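Local atomic coordinates of YjbQ family protein (Sulfolobus solfataricus, PDB entry 1VPH), a protein that is of unknown function but belongs to the UPF0047 (YjbQ) family, forms a trimer and binds a potassium ion in the crystal. Residues D32-V37 against W125-L130; C51-A56 against R140-E145; A60-N65 against A109-P114. All coordinates share one frame; numbering follows the deposited sequence.

Contact 1 of 3, residues D32-V37 against W125-L130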
ATOM      1  N   ASP C  32     -10.663 -13.174  -7.983  1.00 16.75           N
ATOM      2  CA  ASP C  32      -9.609 -13.873  -7.217  1.00 17.60           C
ATOM      3  C   ASP C  32      -8.501 -14.355  -8.158  1.00 17.85           C
ATOM      4  O   ASP C  32      -8.783 -15.087  -9.109  1.00 19.60           O
ATOM      5  CB  ASP C  32     -10.194 -15.088  -6.452  1.00 19.31           C
ATOM      6  CG  ASP C  32      -9.312 -15.549  -5.328  1.00 21.71           C
ATOM      7  OD1 ASP C  32      -8.059 -15.633  -5.542  1.00 17.40           O
ATOM      8  OD2 ASP C  32      -9.858 -15.805  -4.203  1.00 23.45           O
ATOM      9  N   ILE C  33      -7.273 -13.921  -7.921  1.00 15.79           N
ATOM     10  CA  ILE C  33      -6.128 -14.267  -8.751  1.00 17.56           C
ATOM     11  C   ILE C  33      -5.062 -14.990  -7.973  1.00 16.93           C
ATOM     12  O   ILE C  33      -3.950 -15.206  -8.463  1.00 17.81           O
ATOM     13  CB  ILE C  33      -5.547 -13.040  -9.467  1.00 16.79           C
ATOM     14  CG1 ILE C  33      -5.018 -12.012  -8.452  1.00 21.81           C
ATOM     15  CG2 ILE C  33      -6.592 -12.470 -10.358  1.00 21.36           C
ATOM     16  CD1 ILE C  33      -4.165 -10.909  -9.098  1.00 15.84           C
ATOM     17  N   THR C  34      -5.407 -15.404  -6.757  1.00 17.78           N
ATOM     18  CA  THR C  34      -4.437 -16.003  -5.842  1.00 18.06           C
ATOM     19  C   THR C  34      -3.681 -17.200  -6.444  1.00 18.64           C
ATOM     20  O   THR C  34      -2.446 -17.243  -6.394  1.00 18.66           O
ATOM     21  CB  THR C  34      -5.077 -16.477  -4.473  1.00 21.84           C
ATOM     22  OG1 THR C  34      -5.941 -15.468  -3.934  1.00 17.62           O
ATOM     23  CG2 THR C  34      -3.974 -16.809  -3.495  1.00 23.16           C
ATOM     24  N   ASP C  35      -4.417 -18.142  -7.037  1.00 18.32           N
ATOM     25  CA  ASP C  35      -3.800 -19.373  -7.573  1.00 18.75           C
ATOM     26  C   ASP C  35      -2.877 -19.068  -8.743  1.00 18.49           C
ATOM     27  O   ASP C  35      -1.822 -19.698  -8.814  1.00 17.65           O
ATOM     28  CB  ASP C  35      -4.831 -20.476  -7.877  1.00 21.06           C
ATOM     29  CG  ASP C  35      -5.467 -21.087  -6.595  1.00 26.52           C
ATOM     30  OD1 ASP C  35      -4.990 -20.838  -5.442  1.00 27.04           O
ATOM     31  OD2 ASP C  35      -6.441 -21.862  -6.745  1.00 31.07           O
ATOM     32  N   GLN C  36      -3.210 -18.070  -9.575  1.00 18.22           N
ATOM     33  CA  GLN C  36      -2.382 -17.641 -10.696  1.00 19.59           C
ATOM     34  C   GLN C  36      -1.128 -16.996 -10.207  1.00 19.98           C
ATOM     35  O   GLN C  36      -0.061 -17.263 -10.734  1.00 19.90           O
ATOM     36  CB  GLN C  36      -3.205 -16.694 -11.534  1.00 21.66           C
ATOM     37  CG  GLN C  36      -2.929 -16.667 -12.965  1.00 27.82           C
ATOM     38  CD  GLN C  36      -3.249 -17.984 -13.688  1.00 31.57           C
ATOM     39  OE1 GLN C  36      -2.449 -18.919 -13.615  1.00 26.09           O
ATOM     40  NE2 GLN C  36      -4.347 -18.017 -14.479  1.00 29.12           N
ATOM     41  N   VAL C  37      -1.236 -16.139  -9.177  1.00 18.95           N
ATOM     42  CA  VAL C  37      -0.031 -15.535  -8.594  1.00 19.87           C
ATOM     43  C   VAL C  37       0.887 -16.620  -8.022  1.00 17.42           C
ATOM     44  O   VAL C  37       2.115 -16.630  -8.250  1.00 18.64           O
ATOM     45  CB  VAL C  37      -0.394 -14.519  -7.496  1.00 20.54           C
ATOM     46  CG1 VAL C  37       0.900 -13.992  -6.796  1.00 21.13           C
ATOM     47  CG2 VAL C  37      -1.215 -13.376  -8.092  1.00 19.71           C
ATOM     48  N   TRP C 125      -6.603 -17.079   5.123  1.00 24.76           N
ATOM     49  CA  TRP C 125      -7.781 -16.379   4.593  1.00 24.85           C
ATOM     50  C   TRP C 125      -7.411 -15.057   3.909  1.00 21.53           C
ATOM     51  O   TRP C 125      -8.205 -14.139   3.838  1.00 21.33           O
ATOM     52  CB  TRP C 125      -8.832 -16.255   5.683  1.00 28.55           C
ATOM     53  CG  TRP C 125      -9.238 -17.642   6.127  1.00 34.02           C
ATOM     54  CD1 TRP C 125     -10.008 -18.552   5.428  1.00 34.48           C
ATOM     55  CD2 TRP C 125      -8.826 -18.296   7.311  1.00 36.73           C
ATOM     56  NE1 TRP C 125     -10.123 -19.709   6.139  1.00 42.31           N
ATOM     57  CE2 TRP C 125      -9.410 -19.578   7.305  1.00 43.83           C
ATOM     58  CE3 TRP C 125      -8.042 -17.915   8.397  1.00 41.06           C
ATOM     59  CZ2 TRP C 125      -9.222 -20.483   8.340  1.00 48.41           C
ATOM     60  CZ3 TRP C 125      -7.862 -18.796   9.418  1.00 43.04           C
ATOM     61  CH2 TRP C 125      -8.443 -20.075   9.392  1.00 50.44           C
ATOM     62  N   GLN C 126      -6.207 -15.051   3.330  1.00 20.77           N
ATOM     63  CA  GLN C 126      -5.680 -13.917   2.661  1.00 21.40           C
ATOM     64  C   GLN C 126      -5.508 -14.205   1.178  1.00 20.92           C
ATOM     65  O   GLN C 126      -4.478 -14.696   0.745  1.00 23.15           O
ATOM     66  CB  GLN C 126      -4.319 -13.614   3.286  1.00 24.17           C
ATOM     67  CG  GLN C 126      -3.813 -12.255   3.037  1.00 25.06           C
ATOM     68  CD  GLN C 126      -2.629 -11.942   3.945  1.00 24.18           C
ATOM     69  OE1 GLN C 126      -1.883 -12.843   4.310  1.00 18.69           O
ATOM     70  NE2 GLN C 126      -2.492 -10.672   4.366  1.00 21.77           N
ATOM     71  N   ASN C 127      -6.534 -13.898   0.386  1.00 19.64           N
ATOM     72  CA  ASN C 127      -6.494 -14.180  -1.048  1.00 17.38           C
ATOM     73  C   ASN C 127      -6.247 -12.859  -1.755  1.00 19.74           C
ATOM     74  O   ASN C 127      -6.536 -11.778  -1.206  1.00 21.26           O
ATOM     75  CB  ASN C 127      -7.818 -14.813  -1.486  1.00 17.09           C
ATOM     76  CG  ASN C 127      -7.908 -16.301  -1.110  1.00 23.06           C
ATOM     77  OD1 ASN C 127      -7.436 -16.747  -0.051  1.00 20.94           O
ATOM     78  ND2 ASN C 127      -8.457 -17.072  -2.008  1.00 19.40           N
ATOM     79  N   ILE C 128      -5.752 -12.953  -2.984  1.00 17.35           N
ATOM     80  CA  ILE C 128      -5.378 -11.775  -3.758  1.00 16.44           C
ATOM     81  C   ILE C 128      -6.448 -11.484  -4.802  1.00 17.42           C
ATOM     82  O   ILE C 128      -6.839 -12.385  -5.579  1.00 17.79           O
ATOM     83  CB  ILE C 128      -4.078 -11.999  -4.473  1.00 16.47           C
ATOM     84  CG1 ILE C 128      -2.971 -12.377  -3.475  1.00 18.13           C
ATOM     85  CG2 ILE C 128      -3.705 -10.746  -5.221  1.00 19.52           C
ATOM     86  CD1 ILE C 128      -1.631 -12.606  -4.080  1.00 18.61           C
ATOM     87  N   PHE C 129      -6.918 -10.232  -4.842  1.00 17.56           N
ATOM     88  CA  PHE C 129      -7.994  -9.841  -5.762  1.00 16.89           C
ATOM     89  C   PHE C 129      -7.651  -8.658  -6.632  1.00 17.00           C
ATOM     90  O   PHE C 129      -7.111  -7.633  -6.186  1.00 20.14           O
ATOM     91  CB  PHE C 129      -9.261  -9.478  -5.009  1.00 18.63           C
ATOM     92  CG  PHE C 129      -9.877 -10.602  -4.208  1.00 17.88           C
ATOM     93  CD1 PHE C 129     -10.788 -11.471  -4.783  1.00 22.04           C
ATOM     94  CD2 PHE C 129      -9.587 -10.720  -2.880  1.00 24.71           C
ATOM     95  CE1 PHE C 129     -11.380 -12.462  -4.027  1.00 21.96           C
ATOM     96  CE2 PHE C 129     -10.140 -11.721  -2.125  1.00 25.93           C
ATOM     97  CZ  PHE C 129     -11.017 -12.585  -2.676  1.00 18.19           C
ATOM     98  N   LEU C 130      -8.026  -8.769  -7.877  1.00 17.08           N
ATOM     99  CA  LEU C 130      -8.181  -7.621  -8.748  1.00 18.37           C
ATOM    100  C   LEU C 130      -9.483  -6.945  -8.400  1.00 18.54           C
ATOM    101  O   LEU C 130     -10.563  -7.615  -8.332  1.00 19.37           O
ATOM    102  CB  LEU C 130      -8.227  -8.074 -10.213  1.00 19.84           C
ATOM    103  CG  LEU C 130      -8.608  -6.867 -11.081  1.00 22.68           C
ATOM    104  CD1 LEU C 130      -7.421  -5.916 -11.117  1.00 21.28           C
ATOM    105  CD2 LEU C 130      -9.015  -7.279 -12.476  1.00 24.02           C
TER
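D32 and F129 form an antiparallel non-hydrogen-bonded pair, with their CA atoms 4.6 Å apart. Here strand 29-32, at one side of a three-stranded antiparallel sheet, runs into helix 34-44 through an Asx turn. D32 OD1 closes the turn by accepting a hydrogen bond from the backbone N of T34. It also accepts a hydrogen bond from OG1 of T34. I33 sits at the N-cap position, and its N bonds I128 O at 2.8 Å in a nearly straight line.

T34 joins the first turn of the helix to the strand. Its OG1 stands anti to the carbonyl carbon and beside the backbone N (chi1 -46°). From there it gives its proton to D32 OD1 and accepts a hydrogen bond from the backbone N of I128 at 2.7 Å. The hydroxyl is thus used in both directions and its rotation is fixed. The other carboxylate oxygen, D32 OD2, accepts a hydrogen bond from ND2 of N127 on its syn lone pair at 2.9 Å. The donor's amide plane is turned 81° from the carboxylate. H67 ND1 is a further partner of OD2, so four bonds grip this acid. The ring of F129 lies obliquely beside D32, with CD1 3.6 Å from D32 CA and CE1 close to OD2.

The apolar part belongs to I128, which crosses both I33 and V37 at about a right angle. L120 and I53 also touch it. I128 CG2 meets I33 CG1 at 3.7 Å. I128 CD1 rests against V37, 4.0 Å from CG1 and almost as near CB and CG2.

Contact 2 of 3, residues C51-A56 against R140-E145. With PO4 (phosphate ion), chain L.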
ATOM      1  N   CYS C  51       7.102 -10.680  -3.850  1.00 16.91           N
ATOM      2  CA  CYS C  51       6.238 -10.801  -5.002  1.00 18.45           C
ATOM      3  C   CYS C  51       5.403  -9.502  -5.028  1.00 19.40           C
ATOM      4  O   CYS C  51       4.638  -9.224  -4.073  1.00 19.54           O
ATOM      5  CB  CYS C  51       5.372 -12.020  -4.894  1.00 19.28           C
ATOM      6  SG  CYS C  51       4.087 -12.117  -6.156  1.00 22.99           S
ATOM      7  N   LEU C  52       5.603  -8.724  -6.089  1.00 17.38           N
ATOM      8  CA  LEU C  52       4.842  -7.548  -6.415  1.00 18.99           C
ATOM      9  C   LEU C  52       3.711  -7.903  -7.374  1.00 18.92           C
ATOM     10  O   LEU C  52       3.940  -8.451  -8.438  1.00 19.59           O
ATOM     11  CB  LEU C  52       5.754  -6.502  -7.099  1.00 18.64           C
ATOM     12  CG  LEU C  52       5.116  -5.200  -7.600  1.00 25.33           C
ATOM     13  CD1 LEU C  52       4.507  -4.355  -6.439  1.00 25.14           C
ATOM     14  CD2 LEU C  52       6.079  -4.311  -8.409  1.00 21.51           C
ATOM     15  N   ILE C  53       2.482  -7.554  -6.997  1.00 17.03           N
ATOM     16  CA  ILE C  53       1.315  -7.737  -7.839  1.00 18.02           C
ATOM     17  C   ILE C  53       0.746  -6.350  -8.108  1.00 19.11           C
ATOM     18  O   ILE C  53       0.318  -5.664  -7.163  1.00 20.61           O
ATOM     19  CB  ILE C  53       0.248  -8.572  -7.084  1.00 17.26           C
ATOM     20  CG1 ILE C  53       0.832  -9.907  -6.623  1.00 20.24           C
ATOM     21  CG2 ILE C  53      -0.991  -8.768  -7.950  1.00 19.69           C
ATOM     22  CD1 ILE C  53       1.063  -9.992  -5.143  1.00 23.60           C
ATOM     23  N   PHE C  54       0.751  -5.941  -9.366  1.00 17.66           N
ATOM     24  CA  PHE C  54       0.622  -4.519  -9.776  1.00 18.22           C
ATOM     25  C   PHE C  54      -0.300  -4.392 -10.985  1.00 16.93           C
ATOM     26  O   PHE C  54      -0.185  -5.169 -11.932  1.00 18.13           O
ATOM     27  CB  PHE C  54       2.005  -3.945 -10.062  1.00 18.08           C
ATOM     28  CG  PHE C  54       2.004  -2.531 -10.602  1.00 15.70           C
ATOM     29  CD1 PHE C  54       2.048  -1.417  -9.754  1.00 21.86           C
ATOM     30  CD2 PHE C  54       1.952  -2.296 -11.969  1.00 24.53           C
ATOM     31  CE1 PHE C  54       2.027  -0.136 -10.292  1.00 19.15           C
ATOM     32  CE2 PHE C  54       1.925  -0.983 -12.488  1.00 20.67           C
ATOM     33  CZ  PHE C  54       1.985   0.074 -11.640  1.00 22.70           C
ATOM     34  N   VAL C  55      -1.232  -3.437 -10.915  1.00 18.28           N
ATOM     35  CA  VAL C  55      -2.055  -3.079 -12.089  1.00 20.47           C
ATOM     36  C   VAL C  55      -1.657  -1.703 -12.584  1.00 20.81           C
ATOM     37  O   VAL C  55      -1.592  -0.699 -11.853  1.00 20.91           O
ATOM     38  CB  VAL C  55      -3.553  -3.128 -11.843  1.00 20.24           C
ATOM     39  CG1 VAL C  55      -3.968  -4.491 -11.447  1.00 23.31           C
ATOM     40  CG2 VAL C  55      -3.949  -2.195 -10.790  1.00 19.13           C
ATOM     41  N   ALA C  56      -1.416  -1.646 -13.864  1.00 20.55           N
ATOM     42  CA  ALA C  56      -1.094  -0.390 -14.538  1.00 21.08           C
ATOM     43  C   ALA C  56      -2.369   0.313 -15.025  1.00 25.99           C
ATOM     44  O   ALA C  56      -2.515   0.586 -16.232  1.00 31.16           O
ATOM     45  CB  ALA C  56      -0.189  -0.654 -15.723  1.00 24.80           C
ATOM     46  N   ARG C 140      -7.984  -6.279 -18.382  1.00 26.94           N
ATOM     47  CA  ARG C 140      -7.227  -5.771 -17.225  1.00 23.90           C
ATOM     48  C   ARG C 140      -5.952  -6.571 -17.139  1.00 24.75           C
ATOM     49  O   ARG C 140      -6.003  -7.808 -17.177  1.00 27.25           O
ATOM     50  CB  ARG C 140      -8.010  -5.938 -15.944  1.00 25.28           C
ATOM     51  CG  ARG C 140      -9.257  -5.087 -15.850  1.00 26.65           C
ATOM     52  CD  ARG C 140      -8.930  -3.631 -16.075  1.00 25.70           C
ATOM     53  NE  ARG C 140      -9.926  -2.745 -15.459  1.00 25.54           N
ATOM     54  CZ  ARG C 140      -9.825  -1.427 -15.442  1.00 23.92           C
ATOM     55  NH1 ARG C 140      -8.781  -0.855 -16.000  1.00 20.84           N
ATOM     56  NH2 ARG C 140     -10.780  -0.684 -14.826  1.00 20.50           N
ATOM     57  N   HIS C 141      -4.829  -5.863 -17.097  1.00 22.74           N
ATOM     58  CA  HIS C 141      -3.515  -6.460 -17.082  1.00 24.19           C
ATOM     59  C   HIS C 141      -2.925  -6.306 -15.673  1.00 23.65           C
ATOM     60  O   HIS C 141      -2.758  -5.209 -15.161  1.00 25.25           O
ATOM     61  CB  HIS C 141      -2.628  -5.798 -18.085  1.00 26.13           C
ATOM     62  CG  HIS C 141      -1.231  -6.338 -18.094  1.00 28.68           C
ATOM     63  ND1 HIS C 141      -0.173  -5.631 -18.616  1.00 36.78           N
ATOM     64  CD2 HIS C 141      -0.713  -7.491 -17.616  1.00 29.15           C
ATOM     65  CE1 HIS C 141       0.940  -6.327 -18.461  1.00 36.62           C
ATOM     66  NE2 HIS C 141       0.641  -7.458 -17.854  1.00 27.43           N
ATOM     67  N   ILE C 142      -2.611  -7.445 -15.064  1.00 21.76           N
ATOM     68  CA  ILE C 142      -1.910  -7.486 -13.794  1.00 18.26           C
ATOM     69  C   ILE C 142      -0.472  -7.988 -14.040  1.00 18.86           C
ATOM     70  O   ILE C 142      -0.271  -9.050 -14.640  1.00 19.57           O
ATOM     71  CB  ILE C 142      -2.575  -8.475 -12.825  1.00 16.54           C
ATOM     72  CG1 ILE C 142      -4.060  -8.114 -12.562  1.00 22.87           C
ATOM     73  CG2 ILE C 142      -1.849  -8.507 -11.473  1.00 22.33           C
ATOM     74  CD1 ILE C 142      -5.008  -9.265 -12.710  1.00 24.48           C
ATOM     75  N   THR C 143       0.506  -7.217 -13.598  1.00 18.02           N
ATOM     76  CA  THR C 143       1.894  -7.653 -13.631  1.00 16.42           C
ATOM     77  C   THR C 143       2.211  -8.361 -12.358  1.00 18.62           C
ATOM     78  O   THR C 143       1.875  -7.869 -11.269  1.00 18.77           O
ATOM     79  CB  THR C 143       2.817  -6.415 -13.726  1.00 19.73           C
ATOM     80  OG1 THR C 143       2.489  -5.744 -14.948  1.00 23.57           O
ATOM     81  CG2 THR C 143       4.284  -6.801 -13.722  1.00 22.20           C
ATOM     82  N   VAL C 144       2.912  -9.490 -12.478  1.00 18.03           N
ATOM     83  CA  VAL C 144       3.385 -10.204 -11.317  1.00 17.21           C
ATOM     84  C   VAL C 144       4.886 -10.228 -11.441  1.00 18.09           C
ATOM     85  O   VAL C 144       5.398 -10.774 -12.374  1.00 18.72           O
ATOM     86  CB  VAL C 144       2.824 -11.621 -11.241  1.00 18.78           C
ATOM     87  CG1 VAL C 144       3.319 -12.377 -10.018  1.00 21.39           C
ATOM     88  CG2 VAL C 144       1.253 -11.603 -11.276  1.00 18.22           C
ATOM     89  N   GLU C 145       5.569  -9.667 -10.459  1.00 18.25           N
ATOM     90  CA  GLU C 145       7.032  -9.659 -10.474  1.00 18.27           C
ATOM     91  C   GLU C 145       7.571 -10.338  -9.222  1.00 18.69           C
ATOM     92  O   GLU C 145       7.190  -9.981  -8.111  1.00 18.70           O
ATOM     93  CB  GLU C 145       7.492  -8.225 -10.553  1.00 18.67           C
ATOM     94  CG  GLU C 145       8.987  -8.069 -10.761  1.00 20.04           C
ATOM     95  CD  GLU C 145       9.447  -6.603 -10.738  1.00 23.03           C
ATOM     96  OE1 GLU C 145       8.598  -5.671 -10.694  1.00 26.20           O
ATOM     97  OE2 GLU C 145      10.678  -6.370 -10.806  1.00 22.85           O
TER
HETATM   98  P   PO4 L 139      -7.441   2.631 -16.756  1.00 30.53           P
HETATM   99  O1  PO4 L 139      -8.578   3.008 -17.615  1.00 41.52           O
HETATM  100  O2  PO4 L 139      -6.548   3.833 -16.450  1.00 24.19           O
HETATM  101  O3  PO4 L 139      -6.508   1.683 -17.477  1.00 42.08           O
HETATM  102  O4  PO4 L 139      -7.882   1.820 -15.563  1.00 31.94           O
HETATM  103  O   HOH W   1       0.261  -4.166 -15.374  1.00 26.23           O
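L52 pairs with E145, and F54 with T143, as antiparallel hydrogen-bonded pairs of strands whose directions differ by 160°. Each pair makes two backbone bonds. The shortest runs from T143 N to F54 O, 2.7 Å.

The side chain of I142 lies on the same face as I53 and V55. Its CB sits near F54 O. CG2, anti to the backbone N, meets CG2 of I53 at 3.6 Å. CG1 lies beside the backbone N and packs on CG1 of V55 at 3.8 Å. The tip, CD1, lies 4.1 Å from CD1 of I33. I142 thus lies side by side with both neighbours, all pointing the same way.

The pair belongs to the five-stranded antiparallel sheet, with 49-55 as its central strand and 137-148 between it and 14-24. On the other face, OE1 of E145 lies 3.7 Å from CD2 of L52.

The pairing opens at A56, whose N is 4.0 Å from H141 O. Water 1 donates there to H141 O, bonds OG1 of T143 at 2.8 Å and makes a weak bond with A56 N. It also lies above one face of the H141 ring, offset toward the rim; NE2 of H141 bonds D19.

Just before H141, R140 NH1 donates to O4 of a phosphate ion, probably from the crystallisation liquor, 2.9 Å away at the guanidinium edge. H57, S58, T59 and R137 also bond this ion. R140 NH2 makes a salt bridge with E132 and bonds T59 OG1. An alanine at R140 would probably leave the phosphate one donor short and E132 without this charged mate.

Contact 3 of 3, residues A60-N65 against A109-P114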
ATOM      1  N   ALA C  60      -8.733   0.454 -11.520  1.00 20.44           N
ATOM      2  CA  ALA C  60      -8.684  -0.815 -10.861  1.00 21.07           C
ATOM      3  C   ALA C  60      -7.615  -0.810  -9.764  1.00 21.12           C
ATOM      4  O   ALA C  60      -6.757   0.097  -9.679  1.00 19.35           O
ATOM      5  CB  ALA C  60      -8.426  -1.939 -11.868  1.00 21.21           C
ATOM      6  N   ALA C  61      -7.692  -1.806  -8.885  1.00 19.42           N
ATOM      7  CA  ALA C  61      -6.759  -1.898  -7.771  1.00 19.38           C
ATOM      8  C   ALA C  61      -6.443  -3.355  -7.464  1.00 19.10           C
ATOM      9  O   ALA C  61      -7.052  -4.266  -8.022  1.00 18.78           O
ATOM     10  CB  ALA C  61      -7.318  -1.190  -6.510  1.00 20.61           C
ATOM     11  N   ILE C  62      -5.497  -3.556  -6.540  1.00 19.05           N
ATOM     12  CA  ILE C  62      -5.138  -4.911  -6.044  1.00 17.63           C
ATOM     13  C   ILE C  62      -5.302  -4.894  -4.562  1.00 19.57           C
ATOM     14  O   ILE C  62      -4.794  -3.967  -3.926  1.00 19.75           O
ATOM     15  CB  ILE C  62      -3.685  -5.271  -6.385  1.00 18.21           C
ATOM     16  CG1 ILE C  62      -3.488  -5.407  -7.932  1.00 20.15           C
ATOM     17  CG2 ILE C  62      -3.270  -6.575  -5.703  1.00 18.73           C
ATOM     18  CD1 ILE C  62      -4.301  -6.604  -8.595  1.00 21.13           C
ATOM     19  N   VAL C  63      -6.078  -5.852  -4.005  1.00 18.34           N
ATOM     20  CA  VAL C  63      -6.225  -5.976  -2.554  1.00 19.54           C
ATOM     21  C   VAL C  63      -6.021  -7.407  -2.118  1.00 18.47           C
ATOM     22  O   VAL C  63      -5.977  -8.308  -2.930  1.00 19.80           O
ATOM     23  CB  VAL C  63      -7.595  -5.435  -2.000  1.00 21.21           C
ATOM     24  CG1 VAL C  63      -7.735  -3.980  -2.316  1.00 21.34           C
ATOM     25  CG2 VAL C  63      -8.777  -6.263  -2.511  1.00 23.77           C
ATOM     26  N   ALA C  64      -5.970  -7.640  -0.818  1.00 18.58           N
ATOM     27  CA  ALA C  64      -5.917  -9.003  -0.326  1.00 18.74           C
ATOM     28  C   ALA C  64      -6.849  -9.190   0.872  1.00 20.58           C
ATOM     29  O   ALA C  64      -6.890  -8.364   1.815  1.00 19.90           O
ATOM     30  CB  ALA C  64      -4.491  -9.368   0.009  1.00 20.91           C
ATOM     31  N   ASN C  65      -7.730 -10.167   0.762  1.00 19.65           N
ATOM     32  CA  ASN C  65      -8.614 -10.480   1.876  1.00 18.62           C
ATOM     33  C   ASN C  65      -9.239 -11.840   1.683  1.00 19.27           C
ATOM     34  O   ASN C  65      -8.769 -12.608   0.857  1.00 18.95           O
ATOM     35  CB  ASN C  65      -9.622  -9.381   2.137  1.00 18.40           C
ATOM     36  CG  ASN C  65      -9.784  -9.164   3.579  1.00 24.27           C
ATOM     37  OD1 ASN C  65     -10.670  -9.776   4.192  1.00 22.62           O
ATOM     38  ND2 ASN C  65      -8.830  -8.394   4.194  1.00 23.26           N
ATOM     39  N   ALA C 109      -2.627   0.503  -6.423  1.00 21.89           N
ATOM     40  CA  ALA C 109      -2.415  -0.354  -7.600  1.00 21.68           C
ATOM     41  C   ALA C 109      -1.675  -1.638  -7.319  1.00 21.78           C
ATOM     42  O   ALA C 109      -1.596  -2.504  -8.227  1.00 21.41           O
ATOM     43  CB  ALA C 109      -1.604   0.403  -8.590  1.00 23.13           C
ATOM     44  N   GLU C 110      -1.062  -1.749  -6.133  1.00 19.42           N
ATOM     45  CA  GLU C 110      -0.148  -2.892  -5.863  1.00 20.73           C
ATOM     46  C   GLU C 110      -0.238  -3.446  -4.484  1.00 22.34           C
ATOM     47  O   GLU C 110      -0.628  -2.729  -3.556  1.00 19.13           O
ATOM     48  CB  GLU C 110       1.294  -2.536  -6.152  1.00 21.39           C
ATOM     49  CG  GLU C 110       2.114  -1.884  -5.039  1.00 29.82           C
ATOM     50  CD  GLU C 110       1.998  -0.349  -4.990  1.00 42.74           C
ATOM     51  OE1 GLU C 110       1.593   0.264  -6.004  1.00 59.53           O
ATOM     52  OE2 GLU C 110       2.344   0.239  -3.926  1.00 35.34           O
ATOM     53  N   ARG C 111       0.120  -4.721  -4.359  1.00 21.08           N
ATOM     54  CA  ARG C 111       0.369  -5.296  -3.091  1.00 19.87           C
ATOM     55  C   ARG C 111       1.689  -6.065  -3.193  1.00 19.75           C
ATOM     56  O   ARG C 111       2.067  -6.531  -4.248  1.00 19.07           O
ATOM     57  CB  ARG C 111      -0.785  -6.195  -2.670  1.00 20.70           C
ATOM     58  CG  ARG C 111      -2.063  -5.525  -2.259  1.00 20.61           C
ATOM     59  CD  ARG C 111      -1.883  -4.598  -1.051  1.00 26.75           C
ATOM     60  NE  ARG C 111      -3.178  -4.057  -0.669  1.00 28.18           N
ATOM     61  CZ  ARG C 111      -3.714  -2.933  -1.112  1.00 30.80           C
ATOM     62  NH1 ARG C 111      -3.080  -2.166  -1.975  1.00 23.96           N
ATOM     63  NH2 ARG C 111      -4.911  -2.560  -0.652  1.00 35.73           N
ATOM     64  N   VAL C 112       2.391  -6.132  -2.090  1.00 18.30           N
ATOM     65  CA  VAL C 112       3.718  -6.800  -2.035  1.00 18.03           C
ATOM     66  C   VAL C 112       3.636  -7.906  -0.980  1.00 19.95           C
ATOM     67  O   VAL C 112       3.159  -7.663   0.157  1.00 21.45           O
ATOM     68  CB  VAL C 112       4.828  -5.854  -1.709  1.00 19.68           C
ATOM     69  CG1 VAL C 112       6.171  -6.580  -1.651  1.00 19.51           C
ATOM     70  CG2 VAL C 112       4.854  -4.733  -2.726  1.00 19.40           C
ATOM     71  N   PHE C 113       3.995  -9.123  -1.376  1.00 17.45           N
ATOM     72  CA  PHE C 113       3.972 -10.280  -0.474  1.00 16.71           C
ATOM     73  C   PHE C 113       5.413 -10.814  -0.288  1.00 18.08           C
ATOM     74  O   PHE C 113       6.240 -10.695  -1.198  1.00 18.98           O
ATOM     75  CB  PHE C 113       3.114 -11.423  -1.026  1.00 17.50           C
ATOM     76  CG  PHE C 113       1.638 -11.229  -0.867  1.00 19.18           C
ATOM     77  CD1 PHE C 113       0.982 -10.308  -1.627  1.00 19.85           C
ATOM     78  CD2 PHE C 113       0.926 -11.994   0.055  1.00 21.40           C
ATOM     79  CE1 PHE C 113      -0.362 -10.103  -1.466  1.00 23.50           C
ATOM     80  CE2 PHE C 113      -0.422 -11.809   0.220  1.00 22.61           C
ATOM     81  CZ  PHE C 113      -1.075 -10.866  -0.557  1.00 24.17           C
ATOM     82  N   PRO C 114       5.693 -11.414   0.888  1.00 17.87           N
ATOM     83  CA  PRO C 114       6.948 -12.110   0.997  1.00 17.93           C
ATOM     84  C   PRO C 114       6.868 -13.428   0.239  1.00 18.30           C
ATOM     85  O   PRO C 114       5.789 -13.983   0.079  1.00 19.57           O
ATOM     86  CB  PRO C 114       7.103 -12.406   2.502  1.00 15.77           C
ATOM     87  CG  PRO C 114       6.014 -11.657   3.176  1.00 18.96           C
ATOM     88  CD  PRO C 114       4.934 -11.529   2.134  1.00 17.03           C
TER
HETATM   89  O   HOH W   2      -5.592  -5.149   0.919  1.00 20.59           O
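A109 meets I62 where strand 60-65 of the three-stranded sheet passes strand 110-114 of the five-stranded sheet. The two antiparallel sheets meet here, with no direct hydrogen bond between these segments. The N-to-C directions of the two short strand segments differ by 35°. A109 O lies 3.5 Å from CG1 of I62.

At E110 the CA faces I62 CB, while its CB points away from strand 60-65 and OE2 bonds the backbone N of V112 of the third subunit. E110 O accepts a hydrogen bond from NH1 of R111, which lies above the carbonyl plane.

R111 and I62 carry the largest share. The R111 chain bends at chi2 (-60°), and its CG packs 3.8 Å from I62 CG2. The guanidinium then lies flat against the strand. I62 O stands over the centre of one face, 3.2 Å from CZ, without a hydrogen bond to it. NH2 lies 3.6 Å from CG1 of V63. NH1 also bonds L107 O, which helps to fix the group's rotation. NE reaches the strand through water 2, which accepts from both R111 NE and A64 N, each at 3.1 Å.

F113 comes last. Its ring meets F54 of the second subunit, and CZ at the ring edge touches CB of A64 at 3.8 Å.

The three contacts touch one another. Contact 2 lies within the five-stranded sheet, contact 1 ties the helix start to the three-stranded sheet, and contact 3 joins the two sheets. The centre of contact 3 is about 9 Å from the centre of each of the others. I53 of contact 2 is shared: its CD1 lies 3.9 Å from I128 CD1 of contact 1 and 3.5 Å from F113 CD1 of contact 3. Between contacts 1 and 3, N127 N lies 2.6 Å from N65 O, a probable hydrogen bond. Contact 2 alone reaches the phosphate. N65 of contact 3 bonds H101 of the second subunit; H101, with H91, D95 and N97, is a residue of the potassium site.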